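Local coordinates for protein RNA-dependent RNA Polymerase (Bombyx mori cytoplasmic polyhedrosis virus, PDB 6TZ0) that catalyses RNA-templated RNA synthesis, making the plus strands of conservative transcription and probably the minus strands of the double-stranded genome, at residues Trp417-Phe420 with Leu421-Ser424; Gln394-Leu397 with Ser398-Asp402. One frame throughout, in Å; residues are numbered along the deposited sequence.

Contact 1 (Trp417-Phe420 with Leu421-Ser424)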
loop_
_atom_site.group_PDB
_atom_site.type_symbol
_atom_site.label_atom_id
_atom_site.label_comp_id
_atom_site.label_asym_id
_atom_site.label_seq_id
_atom_site.Cartn_x
_atom_site.Cartn_y
_atom_site.Cartn_z
ATOM N N TRP A 417 7.420 8.964 -13.101
ATOM C CA TRP A 417 8.091 8.356 -11.953
ATOM C C TRP A 417 8.379 9.374 -10.857
ATOM O O TRP A 417 8.190 9.087 -9.665
ATOM C CB TRP A 417 9.378 7.675 -12.417
ATOM C CG TRP A 417 10.303 7.276 -11.317
ATOM C CD1 TRP A 417 11.496 7.857 -11.015
ATOM C CD2 TRP A 417 10.118 6.226 -10.366
ATOM N NE1 TRP A 417 12.069 7.234 -9.944
ATOM C CE2 TRP A 417 11.244 6.227 -9.524
ATOM C CE3 TRP A 417 9.115 5.282 -10.145
ATOM C CZ2 TRP A 417 11.391 5.329 -8.480
ATOM C CZ3 TRP A 417 9.265 4.391 -9.112
ATOM C CH2 TRP A 417 10.391 4.421 -8.291
ATOM N N LEU A 418 8.817 10.575 -11.238
ATOM C CA LEU A 418 9.034 11.620 -10.240
ATOM C C LEU A 418 7.732 12.073 -9.585
ATOM O O LEU A 418 7.710 12.329 -8.375
ATOM C CB LEU A 418 9.764 12.807 -10.866
ATOM C CG LEU A 418 11.291 12.827 -10.781
ATOM C CD1 LEU A 418 11.953 11.744 -11.599
ATOM C CD2 LEU A 418 11.783 14.178 -11.235
ATOM N N ASN A 419 6.637 12.148 -10.347
ATOM C CA ASN A 419 5.346 12.478 -9.752
ATOM C C ASN A 419 4.824 11.350 -8.879
ATOM O O ASN A 419 4.094 11.597 -7.917
ATOM C CB ASN A 419 4.327 12.799 -10.840
ATOM C CG ASN A 419 4.658 14.066 -11.588
ATOM O OD1 ASN A 419 5.122 15.041 -11.003
ATOM N ND2 ASN A 419 4.412 14.066 -12.891
ATOM N N PHE A 420 5.175 10.113 -9.207
ATOM C CA PHE A 420 4.793 8.977 -8.386
ATOM C C PHE A 420 5.539 8.989 -7.061
ATOM O O PHE A 420 5.011 8.536 -6.041
ATOM C CB PHE A 420 5.072 7.703 -9.175
ATOM C CG PHE A 420 4.706 6.445 -8.472
ATOM C CD1 PHE A 420 3.389 6.038 -8.385
ATOM C CD2 PHE A 420 5.692 5.641 -7.933
ATOM C CE1 PHE A 420 3.063 4.864 -7.756
ATOM C CE2 PHE A 420 5.372 4.474 -7.299
ATOM C CZ PHE A 420 4.056 4.082 -7.221
ATOM N N LEU A 421 6.774 9.488 -7.061
ATOM C CA LEU A 421 7.507 9.598 -5.804
ATOM C C LEU A 421 7.010 10.772 -4.970
ATOM O O LEU A 421 6.861 10.652 -3.748
ATOM C CB LEU A 421 9.003 9.724 -6.066
ATOM C CG LEU A 421 9.649 8.471 -6.636
ATOM C CD1 LEU A 421 11.089 8.756 -6.927
ATOM C CD2 LEU A 421 9.514 7.317 -5.674
ATOM N N THR A 422 6.753 11.921 -5.605
ATOM C CA THR A 422 6.280 13.079 -4.848
ATOM C C THR A 422 4.836 12.902 -4.397
ATOM O O THR A 422 4.434 13.439 -3.360
ATOM C CB THR A 422 6.403 14.361 -5.670
ATOM O OG1 THR A 422 5.614 14.248 -6.859
ATOM C CG2 THR A 422 7.844 14.639 -6.038
ATOM N N THR A 423 4.039 12.166 -5.163
ATOM C CA THR A 423 2.616 12.018 -4.896
ATOM C C THR A 423 2.222 10.551 -4.977
ATOM O O THR A 423 2.403 9.919 -6.024
ATOM C CB THR A 423 1.784 12.836 -5.888
ATOM O OG1 THR A 423 2.080 14.230 -5.734
ATOM C CG2 THR A 423 0.301 12.597 -5.670
ATOM N N SER A 424 1.704 10.024 -3.862
ATOM C CA SER A 424 1.032 8.721 -3.788
ATOM C C SER A 424 1.961 7.559 -4.152
ATOM O O SER A 424 1.688 6.773 -5.062
ATOM C CB SER A 424 -0.237 8.705 -4.647
ATOM O OG SER A 424 -0.882 7.444 -4.589
#
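Leu421 lays its isobutyl group over one face of the Trp417 indole, one helical turn further along. Its CG sits 4.2 Å from the centroid of the six-membered ring, close to the ring normal, which makes a CH-pi contact. The two methyls divide the ring. CD1 lies 3.6 Å from Trp417 CE2, towards the pyrrole side, while CD2 lies over the benzene side near CZ2 and CH2. The indole reaches this place because Trp417 CG is anti to its backbone N (chi1 167°), which carries the ring along the helix towards Leu421. Both residues are buried, and their backbones are joined as well: Leu421 N donates to Trp417 O at 3.0 Å. Phe498 and Phe501 meet the indole edge-to-face, and Gln453 of helix 449-455 touches both Trp417 and Leu421.

Phe420 lies between the packed and the open side. Its CE1 is 3.6 Å from Ser424 O, and its ring is packed by Leu497, Phe501, Pro426 and Ala642.

The other side, with Asn419, Thr423 and Ser424, is looser and exposed. Residues 417-422 form the last turns of helix 413-422, and Thr423 and Ser424 lead out of it. Thr422 N donates to Leu418 O in an i to i+4 bond. Thr423 N still reaches Asn419 O at 2.8 Å, but it comes from above the carbonyl plane and the bond is bent (137°). The hydroxyl of Thr422 stands 3.2 Å from both Leu418 O and Asn419 O, so its one proton has two possible acceptors.

The chemistry is thus divided: dispersion between an alkyl group and an indole on the buried side, and at the helix end Leu418 O and Asn419 O each held by an N-H, with the Thr422 hydroxyl a possible extra donor to one of them.

Contact 2 (Gln394-Leu397 with Ser398-Asp402)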
loop_
_atom_site.group_PDB
_atom_site.type_symbol
_atom_site.label_atom_id
_atom_site.label_comp_id
_atom_site.label_asym_id
_atom_site.label_seq_id
_atom_site.Cartn_x
_atom_site.Cartn_y
_atom_site.Cartn_z
ATOM N N GLN A 394 -6.848 -14.301 -21.462
ATOM C CA GLN A 394 -6.277 -13.570 -22.580
ATOM C C GLN A 394 -7.252 -13.375 -23.726
ATOM O O GLN A 394 -7.073 -12.424 -24.484
ATOM C CB GLN A 394 -5.013 -14.253 -23.089
ATOM C CG GLN A 394 -3.851 -14.117 -22.144
ATOM C CD GLN A 394 -3.549 -12.677 -21.817
ATOM O OE1 GLN A 394 -3.699 -12.249 -20.678
ATOM N NE2 GLN A 394 -3.162 -11.910 -22.823
ATOM N N SER A 395 -8.290 -14.209 -23.845
ATOM C CA SER A 395 -9.287 -14.006 -24.892
ATOM C C SER A 395 -10.050 -12.701 -24.708
ATOM O O SER A 395 -10.482 -12.092 -25.691
ATOM C CB SER A 395 -10.258 -15.180 -24.930
ATOM O OG SER A 395 -11.058 -15.212 -23.768
ATOM N N TYR A 396 -10.197 -12.242 -23.473
ATOM C CA TYR A 396 -10.777 -10.934 -23.222
ATOM C C TYR A 396 -9.726 -9.837 -23.167
ATOM O O TYR A 396 -9.964 -8.737 -23.672
ATOM C CB TYR A 396 -11.575 -10.957 -21.922
ATOM C CG TYR A 396 -12.230 -9.645 -21.594
ATOM C CD1 TYR A 396 -13.324 -9.190 -22.318
ATOM C CD2 TYR A 396 -11.761 -8.865 -20.552
ATOM C CE1 TYR A 396 -13.923 -7.988 -22.013
ATOM C CE2 TYR A 396 -12.352 -7.671 -20.241
ATOM C CZ TYR A 396 -13.434 -7.234 -20.970
ATOM O OH TYR A 396 -14.020 -6.035 -20.654
ATOM N N LEU A 397 -8.562 -10.103 -22.570
ATOM C CA LEU A 397 -7.580 -9.041 -22.389
ATOM C C LEU A 397 -6.816 -8.683 -23.657
ATOM O O LEU A 397 -6.348 -7.547 -23.768
ATOM C CB LEU A 397 -6.591 -9.423 -21.292
ATOM C CG LEU A 397 -7.114 -9.460 -19.860
ATOM C CD1 LEU A 397 -6.049 -10.009 -18.938
ATOM C CD2 LEU A 397 -7.544 -8.074 -19.423
ATOM N N SER A 398 -6.690 -9.594 -24.622
ATOM C CA SER A 398 -5.886 -9.328 -25.804
ATOM C C SER A 398 -6.554 -8.376 -26.781
ATOM O O SER A 398 -5.894 -7.919 -27.718
ATOM C CB SER A 398 -5.559 -10.641 -26.503
ATOM O OG SER A 398 -6.736 -11.253 -26.994
ATOM N N SER A 399 -7.832 -8.066 -26.594
ATOM C CA SER A 399 -8.501 -7.080 -27.424
ATOM C C SER A 399 -8.268 -5.651 -26.957
ATOM O O SER A 399 -8.733 -4.721 -27.617
ATOM C CB SER A 399 -9.994 -7.386 -27.461
ATOM O OG SER A 399 -10.545 -7.313 -26.166
ATOM N N PHE A 400 -7.555 -5.453 -25.851
ATOM C CA PHE A 400 -7.284 -4.127 -25.317
ATOM C C PHE A 400 -5.856 -3.660 -25.546
ATOM O O PHE A 400 -5.555 -2.507 -25.243
ATOM C CB PHE A 400 -7.577 -4.089 -23.813
ATOM C CG PHE A 400 -9.034 -4.170 -23.473
ATOM C CD1 PHE A 400 -9.821 -3.033 -23.483
ATOM C CD2 PHE A 400 -9.617 -5.380 -23.148
ATOM C CE1 PHE A 400 -11.158 -3.104 -23.166
ATOM C CE2 PHE A 400 -10.951 -5.451 -22.836
ATOM C CZ PHE A 400 -11.721 -4.311 -22.853
ATOM N N THR A 401 -4.984 -4.509 -26.095
ATOM C CA THR A 401 -3.549 -4.238 -26.051
ATOM C C THR A 401 -3.129 -3.102 -26.974
ATOM O O THR A 401 -2.209 -2.348 -26.637
ATOM C CB THR A 401 -2.764 -5.501 -26.391
ATOM O OG1 THR A 401 -3.151 -5.960 -27.687
ATOM C CG2 THR A 401 -3.029 -6.587 -25.376
ATOM N N ASP A 402 -3.787 -2.941 -28.119
ATOM C CA ASP A 402 -3.346 -1.934 -29.078
ATOM C C ASP A 402 -3.747 -0.523 -28.661
ATOM O O ASP A 402 -2.950 0.415 -28.810
ATOM C CB ASP A 402 -3.897 -2.261 -30.461
ATOM C CG ASP A 402 -3.310 -1.381 -31.538
ATOM O OD1 ASP A 402 -2.129 -1.591 -31.895
ATOM O OD2 ASP A 402 -4.026 -0.478 -32.024
#
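A chi1 of -179° swings the Tyr396 ring away from its own backbone N, whereas Phe400 keeps CG beside its N, opposite the carbonyl carbon. Together these torsions bring the two rings onto the same side of the bend. The edge of Phe400 points at the face of Tyr396, with centroids 5.2 Å apart and planes at 66°. Phe400 CE2 makes the approach and lies 3.6 Å from Tyr396 CZ, off-centre towards the rim of the phenol. Phe400 CZ reaches on to the phenol oxygen. The Phe400 edge also runs past the backbone, where CD2 lies 3.4 Å from Tyr396 O.

This pair spans the join between helix 389-397 and helix 401-409, which is made by a type I beta turn from Leu397 to Phe400. Phe400 N closes the turn on Leu397 O at 3.2 Å, a nearly straight bond at the hydrogen (162°) although the donor stands above the carbonyl plane.

Two serines bind carbonyls of the preceding turn. Gln394 O accepts twice from Ser398: from N at 2.9 Å and from OG at 2.8 Å. Ser399 OG donates to Tyr396 O, also at 2.9 Å. Both hydroxyls turn back towards these carbonyls. Both serines are exposed, while Leu397 is buried and touches Val650 of helix 644-665. Arg657 and Leu661 of that helix touch Tyr396, and Asn514 touches both aromatic rings.

Overall arrangement
Contact 2 comes first along the chain and contact 1 follows, with no interleaving. Residues 394-402 join helix 389-397 to helix 401-409, and helix 413-422 comes next. Contact 2 therefore joins the first two of three successive helices, and contact 1 lies at the end of the third. All four segments belong to the central polymerase domain. The contact centres are 29 Å apart and the nearest atoms about 20 Å, so the two do not touch. Their surroundings differ too. Contact 2 packs on helices 557-573 and 644-665, and contact 1 on helices 449-455 and 494-499. Both lie away from the metal- and nucleotide-binding residues.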